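Local coordinates for 3-hydroxyacyl-thioester dehydratase Z (Mycobacterium tuberculosis, PDB 2C2I), which probably catalyses the reversible hydration of (2E)-enoyl-CoA thioesters to (3R)-3-hydroxyacyl-CoA in fatty acid metabolism, at residues Arg2-Val7 with Tyr78-Val83; Ile26-Val31 with Val100-Arg105; Asn32-Ala37 with Ile60-Met65; Gly90-Arg95 with Glu144-Tyr149; Ser110-Val115 with Ala125-Thr130. One frame throughout, in Å; residues are numbered along the deposited sequence.

Interaction 1: residues Arg2-Val7 with Tyr78-Val83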
# COMPACT_ATOMS: atom_id res chain seq x y z
N ARG A 2 -21.23 12.27 1.44
CA ARG A 2 -21.01 13.74 1.36
C ARG A 2 -20.44 14.13 -0.01
O ARG A 2 -19.49 13.51 -0.48
CB ARG A 2 -20.07 14.17 2.48
CG ARG A 2 -19.76 15.65 2.57
CD ARG A 2 -18.83 15.93 3.74
NE ARG A 2 -18.77 17.36 4.02
CZ ARG A 2 -18.08 17.92 5.01
NH1 ARG A 2 -17.37 17.17 5.86
NH2 ARG A 2 -18.11 19.23 5.15
N THR A 3 -21.03 15.13 -0.65
CA THR A 3 -20.55 15.62 -1.95
C THR A 3 -19.93 16.99 -1.74
O THR A 3 -20.59 17.89 -1.21
CB THR A 3 -21.67 15.73 -3.01
OG1 THR A 3 -22.17 14.42 -3.33
CG2 THR A 3 -21.15 16.37 -4.30
N PHE A 4 -18.67 17.14 -2.13
CA PHE A 4 -18.04 18.45 -2.16
C PHE A 4 -18.26 18.97 -3.57
O PHE A 4 -17.78 18.38 -4.53
CB PHE A 4 -16.55 18.33 -1.81
CG PHE A 4 -16.29 17.96 -0.36
CD1 PHE A 4 -16.24 18.95 0.62
CD2 PHE A 4 -16.11 16.64 0.02
CE1 PHE A 4 -16.01 18.62 1.97
CE2 PHE A 4 -15.88 16.30 1.36
CZ PHE A 4 -15.84 17.28 2.34
N GLU A 5 -18.96 20.09 -3.70
CA GLU A 5 -19.26 20.65 -5.03
C GLU A 5 -18.02 21.08 -5.82
O GLU A 5 -18.09 21.24 -7.05
CB GLU A 5 -20.28 21.81 -4.91
CG GLU A 5 -21.64 21.42 -4.30
CD GLU A 5 -22.40 20.37 -5.12
OE1 GLU A 5 -22.32 20.40 -6.38
OE2 GLU A 5 -23.10 19.52 -4.51
N SER A 6 -16.89 21.27 -5.13
CA SER A 6 -15.65 21.74 -5.75
C SER A 6 -14.49 21.56 -4.78
O SER A 6 -14.71 21.33 -3.62
CB SER A 6 -15.73 23.23 -6.07
OG SER A 6 -15.65 23.99 -4.87
N VAL A 7 -13.27 21.74 -5.28
CA VAL A 7 -12.06 21.62 -4.46
C VAL A 7 -11.92 22.79 -3.49
O VAL A 7 -11.32 22.65 -2.42
CB VAL A 7 -10.80 21.46 -5.31
CG1 VAL A 7 -10.80 20.08 -5.98
CG2 VAL A 7 -10.63 22.61 -6.34
N TYR A 78 -17.37 10.16 0.69
CA TYR A 78 -17.48 11.48 0.03
C TYR A 78 -17.02 11.39 -1.40
O TYR A 78 -16.32 10.44 -1.79
CB TYR A 78 -16.67 12.58 0.75
CG TYR A 78 -15.19 12.29 0.87
CD1 TYR A 78 -14.27 12.82 -0.04
CD2 TYR A 78 -14.71 11.46 1.87
CE1 TYR A 78 -12.90 12.53 0.07
CE2 TYR A 78 -13.36 11.16 1.98
CZ TYR A 78 -12.47 11.68 1.09
OH TYR A 78 -11.13 11.36 1.26
N THR A 79 -17.43 12.37 -2.20
CA THR A 79 -16.87 12.55 -3.52
C THR A 79 -16.57 14.03 -3.71
O THR A 79 -17.10 14.87 -2.99
CB THR A 79 -17.82 12.07 -4.63
OG1 THR A 79 -19.04 12.81 -4.57
CG2 THR A 79 -18.13 10.56 -4.49
N VAL A 80 -15.72 14.32 -4.68
CA VAL A 80 -15.34 15.70 -4.99
C VAL A 80 -15.65 15.97 -6.47
O VAL A 80 -15.11 15.31 -7.35
CB VAL A 80 -13.83 15.94 -4.71
CG1 VAL A 80 -13.41 17.38 -5.09
CG2 VAL A 80 -13.48 15.64 -3.25
N LYS A 81 -16.54 16.93 -6.74
CA LYS A 81 -16.93 17.27 -8.11
C LYS A 81 -15.92 18.20 -8.76
O LYS A 81 -15.09 18.83 -8.08
CB LYS A 81 -18.32 17.93 -8.13
CG LYS A 81 -19.49 17.00 -7.92
CD LYS A 81 -20.77 17.80 -7.77
CE LYS A 81 -22.04 16.95 -7.97
NZ LYS A 81 -23.28 17.74 -7.73
N GLY A 82 -15.97 18.31 -10.09
CA GLY A 82 -15.11 19.24 -10.80
C GLY A 82 -13.68 18.75 -10.99
O GLY A 82 -12.80 19.52 -11.38
N VAL A 83 -13.44 17.47 -10.71
CA VAL A 83 -12.13 16.87 -10.95
C VAL A 83 -12.19 15.64 -11.88
O VAL A 83 -13.14 14.85 -11.86
CB VAL A 83 -11.35 16.55 -9.63
CG1 VAL A 83 -10.95 17.86 -8.92
CG2 VAL A 83 -12.17 15.67 -8.71
O HOH W 1 -13.60 21.03 -8.20
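Phe-4 and Val-80 form one rung of a two-stranded parallel sheet, strands 3-4 and 79-80, a short surface appendage to the hotdog fold. The strands are joined by backbone bonds from Thr-79 N to Arg-2 O, Phe-4 N to Thr-79 O and Lys-81 N to Phe-4 O, the last two almost straight (177° and 178°). On the face carrying Phe-4 and Val-80 the shapes are apolar. With chi1 at -69°, CG of Phe-4 stands beside its own backbone N, and the CD2-CE2 flank of the ring faces strand 79-80. Tyr-78 fills the hollow at that flank with its CB, which meets the ring edge near its plane, 3.9 Å from Phe-4 CE2. Ala-13 and Val-18 also touch the phenyl ring, so a large flat apolar residue suits this buried place. Further on, Val-7 is the bump: its CG1 rests over the notch formed by Val-80 CG1 and Val-83 CG1, 3.7 Å from Val-83 CG1. Compact branched side chains suit such a shallow fit.

The other face bears Thr-3 and Thr-79 and is more polar. The long, extended Lys-81 leans over the methyl of Thr-3, its CD 3.8 Å from Thr-3 CG2, and runs side by side with Glu-5. Their salt bridge, Lys-81 NZ to Glu-5 OE1 at 3.1 Å, meets the carboxylate on its syn side, and both long charged chains can remain exposed. Where the strands part, one water accepts from Val-7 N and donates to Lys-81 O at 2.7 Å.

Interaction 2: residues Ile26-Val31 with Val100-Arg105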
# COMPACT_ATOMS: atom_id res chain seq x y z
N ILE A 26 -13.66 -8.97 4.02
CA ILE A 26 -12.42 -9.32 3.31
C ILE A 26 -12.37 -10.84 3.11
O ILE A 26 -12.28 -11.59 4.08
CB ILE A 26 -11.16 -8.79 4.05
CG1 ILE A 26 -11.20 -7.25 4.18
CG2 ILE A 26 -9.86 -9.22 3.36
CD1 ILE A 26 -11.70 -6.50 2.93
N THR A 27 -12.45 -11.27 1.85
CA THR A 27 -12.55 -12.70 1.53
C THR A 27 -11.22 -13.34 1.15
O THR A 27 -10.27 -12.64 0.79
CB THR A 27 -13.54 -12.98 0.38
OG1 THR A 27 -13.07 -12.40 -0.84
CG2 THR A 27 -14.93 -12.42 0.73
N GLN A 28 -11.16 -14.67 1.21
CA GLN A 28 -9.96 -15.39 0.77
C GLN A 28 -9.72 -15.16 -0.73
O GLN A 28 -8.57 -15.02 -1.16
CB GLN A 28 -10.06 -16.88 1.10
CG GLN A 28 -8.77 -17.62 0.83
CD GLN A 28 -7.62 -17.18 1.73
OE1 GLN A 28 -7.69 -17.32 2.94
NE2 GLN A 28 -6.55 -16.67 1.12
N GLU A 29 -10.80 -15.10 -1.51
CA GLU A 29 -10.70 -14.83 -2.95
C GLU A 29 -9.98 -13.51 -3.21
O GLU A 29 -9.16 -13.42 -4.11
CB GLU A 29 -12.09 -14.85 -3.61
CG GLU A 29 -12.33 -13.80 -4.70
CD GLU A 29 -12.42 -14.31 -6.14
OE1 GLU A 29 -13.25 -13.74 -6.88
OE2 GLU A 29 -11.68 -15.25 -6.55
N GLU A 30 -10.31 -12.48 -2.42
CA GLU A 30 -9.67 -11.17 -2.58
C GLU A 30 -8.21 -11.23 -2.18
O GLU A 30 -7.37 -10.59 -2.82
CB GLU A 30 -10.40 -10.11 -1.77
CG GLU A 30 -11.81 -9.84 -2.28
CD GLU A 30 -12.59 -8.92 -1.36
OE1 GLU A 30 -12.32 -8.91 -0.12
OE2 GLU A 30 -13.45 -8.18 -1.88
N VAL A 31 -7.92 -11.98 -1.12
CA VAL A 31 -6.56 -12.08 -0.59
C VAL A 31 -5.67 -12.80 -1.61
O VAL A 31 -4.53 -12.37 -1.85
CB VAL A 31 -6.52 -12.75 0.81
CG1 VAL A 31 -5.08 -12.99 1.27
CG2 VAL A 31 -7.24 -11.89 1.84
N VAL A 100 -5.86 -8.74 10.14
CA VAL A 100 -7.21 -8.87 9.65
C VAL A 100 -7.38 -10.34 9.28
O VAL A 100 -6.89 -10.76 8.23
CB VAL A 100 -7.45 -7.96 8.42
CG1 VAL A 100 -8.87 -8.12 7.88
CG2 VAL A 100 -7.14 -6.49 8.77
N PRO A 101 -8.05 -11.13 10.16
CA PRO A 101 -8.33 -12.49 9.72
C PRO A 101 -9.16 -12.47 8.45
O PRO A 101 -10.05 -11.64 8.32
CB PRO A 101 -9.17 -13.06 10.89
CG PRO A 101 -8.73 -12.26 12.07
CD PRO A 101 -8.55 -10.87 11.52
N VAL A 102 -8.86 -13.36 7.51
CA VAL A 102 -9.69 -13.52 6.32
C VAL A 102 -11.11 -13.87 6.78
O VAL A 102 -11.27 -14.56 7.77
CB VAL A 102 -9.12 -14.60 5.37
CG1 VAL A 102 -10.09 -14.84 4.23
CG2 VAL A 102 -7.77 -14.16 4.80
N GLY A 103 -12.12 -13.36 6.06
CA GLY A 103 -13.53 -13.51 6.46
C GLY A 103 -14.05 -12.43 7.38
O GLY A 103 -15.26 -12.32 7.56
N SER A 104 -13.16 -11.66 8.00
CA SER A 104 -13.53 -10.56 8.90
C SER A 104 -14.12 -9.37 8.17
O SER A 104 -13.91 -9.20 6.97
CB SER A 104 -12.30 -10.07 9.66
OG SER A 104 -11.86 -11.08 10.53
N ARG A 105 -14.82 -8.51 8.93
CA ARG A 105 -15.32 -7.25 8.40
C ARG A 105 -14.46 -6.08 8.89
O ARG A 105 -13.97 -6.08 10.02
CB ARG A 105 -16.78 -7.01 8.78
CG ARG A 105 -17.72 -8.04 8.18
CD ARG A 105 -19.14 -7.51 8.09
NE ARG A 105 -19.63 -7.07 9.39
CZ ARG A 105 -20.79 -6.46 9.57
NH1 ARG A 105 -21.58 -6.22 8.52
NH2 ARG A 105 -21.17 -6.09 10.78
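The backbones of Ile-26 and of the type II turn Pro-101 to Ser-104 are clamped by two hydrogen bonds, Ile-26 N to Ser-104 O at 3.0 Å and Gly-103 N to Ile-26 O at 2.7 Å. Gly-103 has a positive phi of 88°, and a CB there would collide with the preceding carbonyl O, which explains the residue at this corner. The turn is also braced internally, because Pro-101 O receives both Ser-104 N and Ser-104 OG from the same face of its plane.

Val-102 makes the closest side-chain contacts. Its CG1, anti to the backbone N, presses on the first turn of helix 28-38, 3.2 Å from Gln-28 N. The other branch, CG2, meets Val-31 CG2 at 3.8 Å. A beta-branched residue suits the spot because both methyls pack on Gln-28 while CG2 also reaches Val-31. Gln-28 crosses Val-102 at about a right angle; a bend at chi2 (66°) folds CD back, and OE1 lies 3.7 Å from Val-102 CG2. Its polar end is well held: OE1 bonds to Thr-59 OG1, and NE2 to Asn-32 OD1 and His-45 O. Ile-26, buried, takes part mainly through its backbone, its CB 4.0 Å from Ser-104 O and its side chain also on Leu-69 and Val-106.

Thr-27 and Glu-30 close the helix start reciprocally: Glu-30 N donates to Thr-27 OG1 at 3.2 Å, and Thr-27 N to Glu-30 OE1 at 3.1 Å. This is a capping box, and the helix it begins leads toward Asp-40 and His-45, which probably serve catalysis in this MaoC-like hydratase.

Interaction 3: residues Asn32-Ala37 with Ile60-Met65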
# COMPACT_ATOMS: atom_id res chain seq x y z
N ASN A 32 -6.21 -13.86 -2.21
CA ASN A 32 -5.55 -14.58 -3.33
C ASN A 32 -5.31 -13.73 -4.57
O ASN A 32 -4.23 -13.80 -5.16
CB ASN A 32 -6.38 -15.81 -3.71
CG ASN A 32 -6.50 -16.80 -2.58
OD1 ASN A 32 -5.86 -16.68 -1.55
ND2 ASN A 32 -7.36 -17.80 -2.77
N LEU A 33 -6.29 -12.91 -4.96
CA LEU A 33 -6.12 -12.03 -6.12
C LEU A 33 -5.02 -11.02 -5.82
O LEU A 33 -4.24 -10.70 -6.70
CB LEU A 33 -7.41 -11.28 -6.47
CG LEU A 33 -8.63 -12.06 -7.02
CD1 LEU A 33 -9.85 -11.18 -7.16
CD2 LEU A 33 -8.27 -12.71 -8.33
N PHE A 34 -4.99 -10.53 -4.57
CA PHE A 34 -3.97 -9.56 -4.14
C PHE A 34 -2.56 -10.15 -4.24
O PHE A 34 -1.61 -9.48 -4.71
CB PHE A 34 -4.22 -9.08 -2.72
CG PHE A 34 -3.43 -7.84 -2.36
CD1 PHE A 34 -3.86 -6.59 -2.76
CD2 PHE A 34 -2.23 -7.95 -1.63
CE1 PHE A 34 -3.11 -5.43 -2.43
CE2 PHE A 34 -1.47 -6.80 -1.31
CZ PHE A 34 -1.91 -5.55 -1.70
N ALA A 35 -2.43 -11.38 -3.76
CA ALA A 35 -1.22 -12.16 -3.85
C ALA A 35 -0.80 -12.31 -5.31
O ALA A 35 0.35 -12.11 -5.63
CB ALA A 35 -1.41 -13.55 -3.18
N ASP A 36 -1.75 -12.65 -6.19
CA ASP A 36 -1.42 -12.76 -7.63
C ASP A 36 -0.99 -11.42 -8.24
O ASP A 36 -0.02 -11.38 -9.02
CB ASP A 36 -2.60 -13.32 -8.44
CG ASP A 36 -2.96 -14.75 -8.05
OD1 ASP A 36 -2.14 -15.46 -7.44
OD2 ASP A 36 -4.11 -15.16 -8.36
N ALA A 37 -1.70 -10.35 -7.89
CA ALA A 37 -1.40 -9.02 -8.41
C ALA A 37 0.01 -8.55 -8.01
O ALA A 37 0.70 -7.92 -8.80
CB ALA A 37 -2.45 -8.02 -7.93
N ILE A 60 -4.45 -14.39 7.21
CA ILE A 60 -4.70 -12.95 7.45
C ILE A 60 -4.46 -12.16 6.16
O ILE A 60 -3.70 -12.60 5.28
CB ILE A 60 -3.84 -12.40 8.66
CG1 ILE A 60 -2.33 -12.46 8.38
CG2 ILE A 60 -4.16 -13.11 9.97
CD1 ILE A 60 -1.48 -11.79 9.45
N ALA A 61 -5.11 -11.00 6.03
CA ALA A 61 -4.91 -10.14 4.86
C ALA A 61 -3.47 -9.60 4.83
O ALA A 61 -2.81 -9.49 5.84
CB ALA A 61 -5.89 -8.95 4.90
N HIS A 62 -3.01 -9.24 3.64
CA HIS A 62 -1.77 -8.48 3.50
C HIS A 62 -2.04 -7.09 4.08
O HIS A 62 -3.07 -6.50 3.78
CB HIS A 62 -1.43 -8.28 2.02
CG HIS A 62 -1.23 -9.54 1.24
ND1 HIS A 62 -2.28 -10.34 0.83
CD2 HIS A 62 -0.11 -10.09 0.71
CE1 HIS A 62 -1.80 -11.36 0.14
NE2 HIS A 62 -0.49 -11.23 0.05
N GLY A 63 -1.14 -6.58 4.91
CA GLY A 63 -1.24 -5.17 5.35
C GLY A 63 -1.31 -4.21 4.17
O GLY A 63 -2.05 -3.19 4.22
N PHE A 64 -0.61 -4.54 3.08
CA PHE A 64 -0.62 -3.64 1.93
C PHE A 64 -1.99 -3.65 1.29
O PHE A 64 -2.35 -2.69 0.63
CB PHE A 64 0.47 -3.99 0.91
CG PHE A 64 1.84 -3.46 1.24
CD1 PHE A 64 2.05 -2.08 1.47
CD2 PHE A 64 2.93 -4.33 1.30
CE1 PHE A 64 3.33 -1.61 1.74
CE2 PHE A 64 4.23 -3.84 1.56
CZ PHE A 64 4.43 -2.50 1.80
N MSE A 65 -2.74 -4.74 1.48
CA MSE A 65 -4.08 -4.76 0.92
C MSE A 65 -5.03 -3.92 1.75
O MSE A 65 -5.77 -3.13 1.21
CB MSE A 65 -4.65 -6.17 0.79
CG MSE A 65 -6.06 -6.13 0.19
SE MSE A 65 -6.75 -7.88 -0.25
CE MSE A 65 -6.37 -8.50 0.96
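Phe-34, His-62 and Met-65 (deposited as selenomethionine) carry this wholly buried contact, with Phe-34 giving by far the largest area. Its CG is anti to the backbone N (chi1 -165°), and the ring beyond it reaches from helix 28-38 to the start of helix 63-68. Met-65 takes one face of that ring: its CB lies 3.5 Å from the Phe-34 centroid and only 5° off the normal, a clear CH-pi contact. The selenium trails back obliquely beside the ring, 3.7 Å from Phe-34 CB, in a Met-aromatic contact. A long, polarisable, apolar side chain is well matched to such a surface.

His-62 meets the ring differently. Phe-34 CD2 lies over one face of the imidazole, offset toward its rim and 3.4 Å from His-62 CG, with the two planes inclined at 52°. At the CE1-NE2 end of the imidazole, Ala-35 CB approaches His-62 CE1 at 4.0 Å; so small a residue lets the helix come close. His-62 NE2 is hydrogen-bonded to Asp-40 O and its ring stacks on His-45, so Phe-34 probably acts as a second-shell support for the substrate site to which His-62 is thought to belong.

Val-31, one turn earlier on helix 28-38, also touches His-62 and Met-65. Beyond these, the Phe-34 ring meets Phe-34 of the second subunit, so the junction of helices 28-38 and 63-68 reaches the dimer interface.

Interaction 4: residues Gly90-Arg95 with Glu144-Tyr149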
# COMPACT_ATOMS: atom_id res chain seq x y z
N GLY A 90 0.98 9.88 -1.86
CA GLY A 90 1.84 9.21 -0.89
C GLY A 90 1.19 9.06 0.47
O GLY A 90 -0.01 9.15 0.60
N LEU A 91 2.03 8.77 1.47
CA LEU A 91 1.58 8.49 2.85
C LEU A 91 2.59 9.15 3.77
O LEU A 91 3.77 9.20 3.45
CB LEU A 91 1.62 6.98 3.11
CG LEU A 91 0.78 6.16 2.10
CD1 LEU A 91 1.32 4.78 1.98
CD2 LEU A 91 -0.69 6.20 2.52
N ASN A 92 2.13 9.65 4.91
CA ASN A 92 3.06 10.18 5.90
C ASN A 92 3.37 9.18 7.01
O ASN A 92 4.47 9.19 7.56
CB ASN A 92 2.50 11.47 6.49
CG ASN A 92 2.47 12.60 5.45
OD1 ASN A 92 3.30 12.61 4.53
ND2 ASN A 92 1.51 13.50 5.57
N LYS A 93 2.42 8.31 7.31
CA LYS A 93 2.64 7.25 8.33
C LYS A 93 1.54 6.22 8.20
O LYS A 93 0.39 6.57 7.90
CB LYS A 93 2.60 7.82 9.74
CG LYS A 93 3.16 6.87 10.81
CD LYS A 93 3.12 7.53 12.18
CE LYS A 93 3.47 6.50 13.25
NZ LYS A 93 3.60 7.12 14.59
N VAL A 94 1.89 4.95 8.41
CA VAL A 94 0.88 3.88 8.40
C VAL A 94 1.32 2.86 9.46
O VAL A 94 2.50 2.51 9.52
CB VAL A 94 0.81 3.12 7.03
CG1 VAL A 94 -0.18 1.97 7.14
CG2 VAL A 94 0.44 4.09 5.81
N ARG A 95 0.35 2.37 10.24
CA ARG A 95 0.62 1.30 11.19
C ARG A 95 -0.50 0.29 11.07
O ARG A 95 -1.60 0.62 10.58
CB ARG A 95 0.76 1.85 12.62
CG ARG A 95 1.97 2.77 12.88
CD ARG A 95 3.27 2.02 12.79
NE ARG A 95 4.45 2.80 13.13
CZ ARG A 95 5.22 3.46 12.26
NH1 ARG A 95 4.92 3.52 10.95
NH2 ARG A 95 6.29 4.08 12.71
N GLU A 144 -2.04 8.08 7.55
CA GLU A 144 -2.23 9.43 7.03
C GLU A 144 -1.77 9.42 5.57
O GLU A 144 -0.61 9.10 5.29
CB GLU A 144 -1.43 10.43 7.85
CG GLU A 144 -1.68 11.88 7.41
CD GLU A 144 -0.97 12.84 8.32
OE1 GLU A 144 -1.33 12.90 9.51
OE2 GLU A 144 -0.01 13.49 7.88
N SER A 145 -2.69 9.74 4.66
CA SER A 145 -2.48 9.57 3.21
C SER A 145 -2.66 10.91 2.50
O SER A 145 -3.21 11.85 3.07
CB SER A 145 -3.45 8.54 2.63
OG SER A 145 -4.81 8.94 2.77
N ILE A 146 -2.18 10.98 1.26
CA ILE A 146 -2.25 12.20 0.49
C ILE A 146 -2.85 11.84 -0.86
O ILE A 146 -2.36 10.95 -1.57
CB ILE A 146 -0.87 12.88 0.33
CG1 ILE A 146 -0.22 13.06 1.72
CG2 ILE A 146 -1.03 14.23 -0.37
CD1 ILE A 146 1.27 13.36 1.72
N VAL A 147 -3.93 12.54 -1.19
CA VAL A 147 -4.66 12.32 -2.42
C VAL A 147 -4.63 13.61 -3.21
O VAL A 147 -5.02 14.65 -2.69
CB VAL A 147 -6.13 11.94 -2.13
CG1 VAL A 147 -6.91 11.73 -3.43
CG2 VAL A 147 -6.21 10.67 -1.23
N ARG A 148 -4.21 13.51 -4.47
CA ARG A 148 -4.18 14.66 -5.39
C ARG A 148 -5.38 14.56 -6.34
O ARG A 148 -5.52 13.57 -7.04
CB ARG A 148 -2.86 14.70 -6.15
CG ARG A 148 -2.80 15.76 -7.22
CD ARG A 148 -1.39 15.93 -7.82
NE ARG A 148 -0.34 16.06 -6.80
CZ ARG A 148 0.93 16.40 -7.07
NH1 ARG A 148 1.31 16.63 -8.32
NH2 ARG A 148 1.80 16.50 -6.08
N TYR A 149 -6.24 15.58 -6.30
CA TYR A 149 -7.41 15.69 -7.17
C TYR A 149 -7.04 16.58 -8.35
O TYR A 149 -6.71 17.74 -8.15
CB TYR A 149 -8.58 16.28 -6.39
CG TYR A 149 -9.07 15.42 -5.26
CD1 TYR A 149 -9.88 14.32 -5.52
CD2 TYR A 149 -8.72 15.69 -3.93
CE1 TYR A 149 -10.33 13.51 -4.49
CE2 TYR A 149 -9.18 14.88 -2.90
CZ TYR A 149 -9.98 13.80 -3.20
OH TYR A 149 -10.44 12.98 -2.18
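Leu-91 and Ser-145 come closest here, their CA atoms 4.2 Å apart in a non-hydrogen-bonded pair of antiparallel strands. Leu-91 CD2 folds onto Ser-145 CB at 3.6 Å, and a small serine leaves the leucine space to do so. Beside them Ile-146 N bonds to Gly-90 O, from above the carbonyl plane. At the backbone angles of Gly-90 a CB would strike the preceding carbonyl O, so the residue suits this buried place.

The register slips by one residue after Leu-91, making a beta bulge at Asn-92, where the chain turns a corner. Asn-92 N donates to Glu-144 O at 2.8 Å, and Glu-144 N then reaches Lys-93 O; Lys-93 N, buried in the bulge, has no partner in the model. Strand 86-95 is an edge strand of the five-stranded hotdog sheet within this chain, but pairs with a strand of the second subunit, so the sheet runs on across the dimer.

Toward solvent the contact is polar but still firmly held: the extended Glu-144 offers the anti lone pair of OE2 to Asn-92 ND2 at 2.8 Å, with amide and carboxylate planes 83° apart. Asn-92 OD1 binds Arg-95 NH2 of the second subunit, so both ends of the amide are used; Ile-146 CD1 packs 3.5 Å from OD1. Lys-93 is the loose part, leading away from strand 141-149, its CE 3.6 Å above the centre of the Arg-95 guanidinium.

Interaction 5: residues Ser110-Val115 with Ala125-Thr130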
# COMPACT_ATOMS: atom_id res chain seq x y z
N SER A 110 -12.62 8.52 8.35
CA SER A 110 -11.58 9.46 7.90
C SER A 110 -11.88 10.92 8.27
O SER A 110 -13.05 11.32 8.37
CB SER A 110 -11.40 9.36 6.38
OG SER A 110 -10.94 8.07 5.98
N SER A 111 -10.81 11.70 8.42
CA SER A 111 -10.92 13.15 8.66
C SER A 111 -10.00 13.88 7.72
O SER A 111 -8.95 13.34 7.33
CB SER A 111 -10.48 13.47 10.09
OG SER A 111 -11.22 12.69 11.01
N LEU A 112 -10.37 15.11 7.35
CA LEU A 112 -9.51 15.89 6.48
C LEU A 112 -8.48 16.69 7.30
O LEU A 112 -8.85 17.58 8.09
CB LEU A 112 -10.39 16.82 5.62
CG LEU A 112 -9.79 17.65 4.52
CD1 LEU A 112 -9.03 16.74 3.54
CD2 LEU A 112 -10.96 18.35 3.82
N VAL A 113 -7.20 16.36 7.12
CA VAL A 113 -6.13 17.05 7.84
C VAL A 113 -5.87 18.42 7.23
O VAL A 113 -5.77 19.43 7.95
CB VAL A 113 -4.85 16.20 7.89
CG1 VAL A 113 -3.72 16.95 8.57
CG2 VAL A 113 -5.13 14.91 8.65
N GLY A 114 -5.80 18.48 5.90
CA GLY A 114 -5.44 19.72 5.24
C GLY A 114 -5.59 19.60 3.75
O GLY A 114 -5.61 18.50 3.21
N VAL A 115 -5.69 20.75 3.09
CA VAL A 115 -5.83 20.77 1.65
C VAL A 115 -4.88 21.82 1.14
O VAL A 115 -4.90 22.94 1.62
CB VAL A 115 -7.26 21.15 1.22
CG1 VAL A 115 -7.33 21.29 -0.28
CG2 VAL A 115 -8.29 20.10 1.73
N ALA A 125 -5.14 16.68 -0.86
CA ALA A 125 -5.78 16.53 0.44
C ALA A 125 -4.98 15.53 1.29
O ALA A 125 -4.68 14.44 0.83
CB ALA A 125 -7.17 16.05 0.27
N THR A 126 -4.68 15.92 2.52
CA THR A 126 -4.06 15.01 3.47
C THR A 126 -5.19 14.49 4.37
O THR A 126 -5.93 15.27 4.96
CB THR A 126 -2.96 15.71 4.24
OG1 THR A 126 -1.97 16.18 3.31
CG2 THR A 126 -2.29 14.78 5.28
N VAL A 127 -5.29 13.17 4.47
CA VAL A 127 -6.43 12.50 5.10
C VAL A 127 -5.92 11.56 6.19
O VAL A 127 -4.94 10.85 5.97
CB VAL A 127 -7.25 11.71 4.05
CG1 VAL A 127 -8.45 11.00 4.73
CG2 VAL A 127 -7.78 12.62 2.90
N SER A 128 -6.59 11.56 7.35
CA SER A 128 -6.32 10.59 8.41
C SER A 128 -7.40 9.52 8.38
O SER A 128 -8.58 9.85 8.30
CB SER A 128 -6.34 11.27 9.77
OG SER A 128 -7.58 11.95 9.97
N THR A 129 -7.01 8.24 8.44
CA THR A 129 -8.00 7.16 8.41
C THR A 129 -7.65 6.15 9.50
O THR A 129 -6.48 5.87 9.75
CB THR A 129 -8.07 6.44 7.02
OG1 THR A 129 -8.34 7.40 5.97
CG2 THR A 129 -9.17 5.40 6.98
N THR A 130 -8.69 5.64 10.14
CA THR A 130 -8.55 4.51 11.00
C THR A 130 -9.43 3.44 10.43
O THR A 130 -10.59 3.70 10.15
CB THR A 130 -8.94 4.87 12.45
OG1 THR A 130 -7.91 5.70 12.98
CG2 THR A 130 -9.04 3.60 13.32
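Val-113 and Gly-114 both face Thr-126, a classic beta bulge in the hairpin of strands 105-119 and 122-133, the second and third strands across this chain's hotdog sheet. Thr-126 O receives Val-113 N at 2.7 Å and, weakly, Gly-114 N, while Thr-126 N returns a bond to Gly-114 O. Outside the bulge, Ser-111 and Ser-128 form a regular hydrogen-bonded pair, each backbone N giving to the other's O.

The bulge turns the side chain of Val-113 toward the neighbouring strand, and it can be followed outward. Its CB sits 3.3 Å from Thr-126 O, close to the carbonyl that the residue's own N-H uses. CG1, anti to the backbone N (chi1 177°), reaches Thr-126 CG2 at 4.2 Å. CG2 runs along the partner strand toward Ser-128, ending 3.9 Å from Ser-128 N, close also to Ser-128 CB. A beta-branched residue thus spans two neighbours on the partner strand, although its place is an exposed one.

The face bearing Leu-112, Val-115, Ala-125 and Val-127, opposite that of Ser-111, Thr-126 and Ser-128, is apolar. Leu-112 CD1 lies 3.8 Å from Ala-125 CB, where a small partner leaves room, and Leu-10 of helix 7-12 touches both Leu-112 and Val-115. Further along this face comes a buried polar pair, near helix 70-75. Ser-110 and Thr-129 suit it because each can both give and accept: Ser-110 OG is hydrogen-bonded to Thr-129 OG1 at 2.7 Å, and Thr-129 OG1 also bonds to Gln-74 NE2.

In the fold
From the N terminus, 2-7 returns to 78-83, so interaction 1 closes a loop that holds all the helices, the first beginning at its edge. Interaction 2, from 26-31 to 100-105, opens inside that loop and ends beyond it, so the two cross. Interaction 3 is nested within both and shares helix 28-38 with interaction 2, tying the probable catalytic region to helix 63-68. Interaction 4 starts at 90-95, crosses interaction 2 and reaches the C-terminal strand; interaction 5, the hairpin 105-119/122-133, is nested inside it. Interactions 4 and 5 join neighbouring strands of one sheet, and Tyr-149 packs interaction 1 against its end. Interactions 3 and 4 both touch the second subunit.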